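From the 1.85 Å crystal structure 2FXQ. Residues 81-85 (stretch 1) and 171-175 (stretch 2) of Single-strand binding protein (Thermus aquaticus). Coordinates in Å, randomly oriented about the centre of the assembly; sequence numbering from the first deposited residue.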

# COMPACT_ATOMS: atom_id res chain seq x y z
N ARG A 81 1.04 -0.05 12.51
CA ARG A 81 2.47 -0.35 12.52
C ARG A 81 2.65 -1.72 13.20
O ARG A 81 1.82 -2.15 14.00
CB ARG A 81 3.26 0.80 13.20
CG ARG A 81 2.91 1.05 14.68
CD ARG A 81 3.70 2.23 15.28
NE ARG A 81 3.59 2.29 16.73
CZ ARG A 81 2.59 2.87 17.41
NH1 ARG A 81 1.56 3.43 16.78
NH2 ARG A 81 2.60 2.85 18.75
N LEU A 82 3.78 -2.37 12.94
CA LEU A 82 4.12 -3.60 13.63
C LEU A 82 4.76 -3.35 14.96
O LEU A 82 5.61 -2.48 15.10
CB LEU A 82 5.08 -4.45 12.81
CG LEU A 82 4.45 -4.89 11.54
CD1 LEU A 82 5.57 -5.56 10.76
CD2 LEU A 82 3.30 -5.90 11.77
N GLU A 83 4.35 -4.16 15.94
CA GLU A 83 4.97 -4.09 17.28
C GLU A 83 4.93 -5.46 17.99
O GLU A 83 4.32 -6.40 17.52
CB GLU A 83 4.24 -3.04 18.10
CG GLU A 83 3.00 -3.55 18.80
CD GLU A 83 2.24 -2.49 19.60
OE1 GLU A 83 1.11 -2.83 20.03
OE2 GLU A 83 2.74 -1.35 19.78
N TYR A 84 5.58 -5.54 19.15
CA TYR A 84 5.46 -6.73 20.00
C TYR A 84 4.46 -6.57 21.14
O TYR A 84 4.28 -5.48 21.68
CB TYR A 84 6.82 -7.13 20.54
CG TYR A 84 7.75 -7.56 19.45
CD1 TYR A 84 8.60 -6.64 18.84
CD2 TYR A 84 7.78 -8.88 19.01
CE1 TYR A 84 9.46 -7.02 17.83
CE2 TYR A 84 8.65 -9.28 17.99
CZ TYR A 84 9.48 -8.34 17.41
OH TYR A 84 10.34 -8.71 16.40
N ARG A 85 3.80 -7.69 21.47
CA ARG A 85 2.91 -7.87 22.64
C ARG A 85 1.45 -8.11 22.27
O ARG A 85 0.70 -8.77 23.01
CB ARG A 85 3.03 -6.74 23.69
N THR A 171 14.49 2.07 18.77
CA THR A 171 14.68 1.14 17.69
C THR A 171 13.80 -0.09 17.88
O THR A 171 13.82 -0.71 18.93
CB THR A 171 16.14 0.75 17.59
OG1 THR A 171 16.95 1.93 17.55
CG2 THR A 171 16.43 0.05 16.24
N HIS A 172 13.03 -0.44 16.84
CA HIS A 172 12.27 -1.69 16.78
C HIS A 172 13.05 -2.73 15.96
O HIS A 172 13.65 -2.37 14.95
CB HIS A 172 10.96 -1.47 16.04
CG HIS A 172 9.83 -1.02 16.91
ND1 HIS A 172 9.98 -0.05 17.88
CD2 HIS A 172 8.53 -1.37 16.90
CE1 HIS A 172 8.81 0.15 18.47
NE2 HIS A 172 7.91 -0.63 17.89
N PHE A 173 12.97 -4.00 16.36
CA PHE A 173 13.61 -5.08 15.64
C PHE A 173 12.59 -6.06 15.00
O PHE A 173 11.75 -6.66 15.68
CB PHE A 173 14.66 -5.76 16.53
CG PHE A 173 15.63 -4.78 17.12
CD1 PHE A 173 15.32 -4.09 18.31
CD2 PHE A 173 16.84 -4.47 16.48
CE1 PHE A 173 16.22 -3.13 18.88
CE2 PHE A 173 17.75 -3.53 17.05
CZ PHE A 173 17.42 -2.85 18.25
N LEU A 174 12.64 -6.19 13.66
CA LEU A 174 11.61 -6.92 12.93
C LEU A 174 12.27 -7.97 11.98
O LEU A 174 13.32 -7.71 11.43
CB LEU A 174 10.76 -5.93 12.11
CG LEU A 174 9.90 -4.99 12.96
CD1 LEU A 174 9.24 -3.94 12.06
CD2 LEU A 174 8.85 -5.72 13.85
N GLU A 175 11.70 -9.15 11.86
CA GLU A 175 12.32 -10.22 11.05
C GLU A 175 11.57 -10.21 9.69
O GLU A 175 10.35 -10.01 9.65
CB GLU A 175 12.19 -11.59 11.73
CG GLU A 175 12.96 -11.73 13.04
CD GLU A 175 14.47 -11.53 12.87
OE1 GLU A 175 15.15 -11.06 13.84
OE2 GLU A 175 14.96 -11.85 11.76
O HOH W 1 9.43 -9.91 13.72

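Two strands of one chain, at least 89 residues apart in sequence wherever they touch, cross almost at right angles. Residues 81-84 and 171-175 run with an angle of 94° between their N-to-C directions, and their axes come no closer than 8.1 Å. That spacing is too wide for backbone-to-backbone hydrogen bonding of the kind found within a sheet, so side chains make the junction. The nearest CA atoms are those of E83 and H172, 7.7 Å apart, followed by L82 and L174 at 8.2 Å. The contact is small, burying 279 Å² summed over both sides.

The direct polar link is a single hydrogen bond. Y84, with chi1 in the m well, has a CA-to-CB bond that points sideways, but its long side chain carries the hydroxyl to the other strand. There Y84 OH donates to the carbonyl F173 O at 2.6 Å, a short bond in which the acceptor lies at the ring edge, near the ring plane. The backbone of F173 thus supplies the acceptor, while its own phenyl ring leads away from stretch 1 and is exposed.

A water extends this link along the second strand. Water 1 donates to Y84 OH, its O atom 3.1 Å from that hydroxyl oxygen, and accepts from E175 N at 3.0 Å from the same water O. The tyrosine hydroxyl therefore gives its proton to one backbone group and receives one from the water, which in turn satisfies an amide two residues further on.

Apolar packing centres on L174, which is buried, as is L82. Both leucines adopt the m, t rotamer. L174 CD2 lies 4.1 Å from L82 CB and 4.2 Å from Y84 CE1, so one methyl group touches both the leucine and the tyrosine ring. These are van der Waals contacts that shield hydrocarbon from solvent; the methyl approaches the tyrosine ring obliquely.

H172 makes the remaining contacts. Its CA-to-CB bond points toward stretch 1, and the imidazole meets that strand edge-on. H172 CD2 comes within 3.6 Å of L82 O, placing a ring carbon, not a ring nitrogen, beside the carbonyl. H172 NE2 sits 4.4 Å from E83 CB, a loose contact with the aliphatic base of the glutamate. The carboxylate of E83 is engaged elsewhere in the structure through OE1. Together these contacts place the imidazole beside L82 and E83; L82 thus serves twice, its carbonyl facing H172 and its side chain L174.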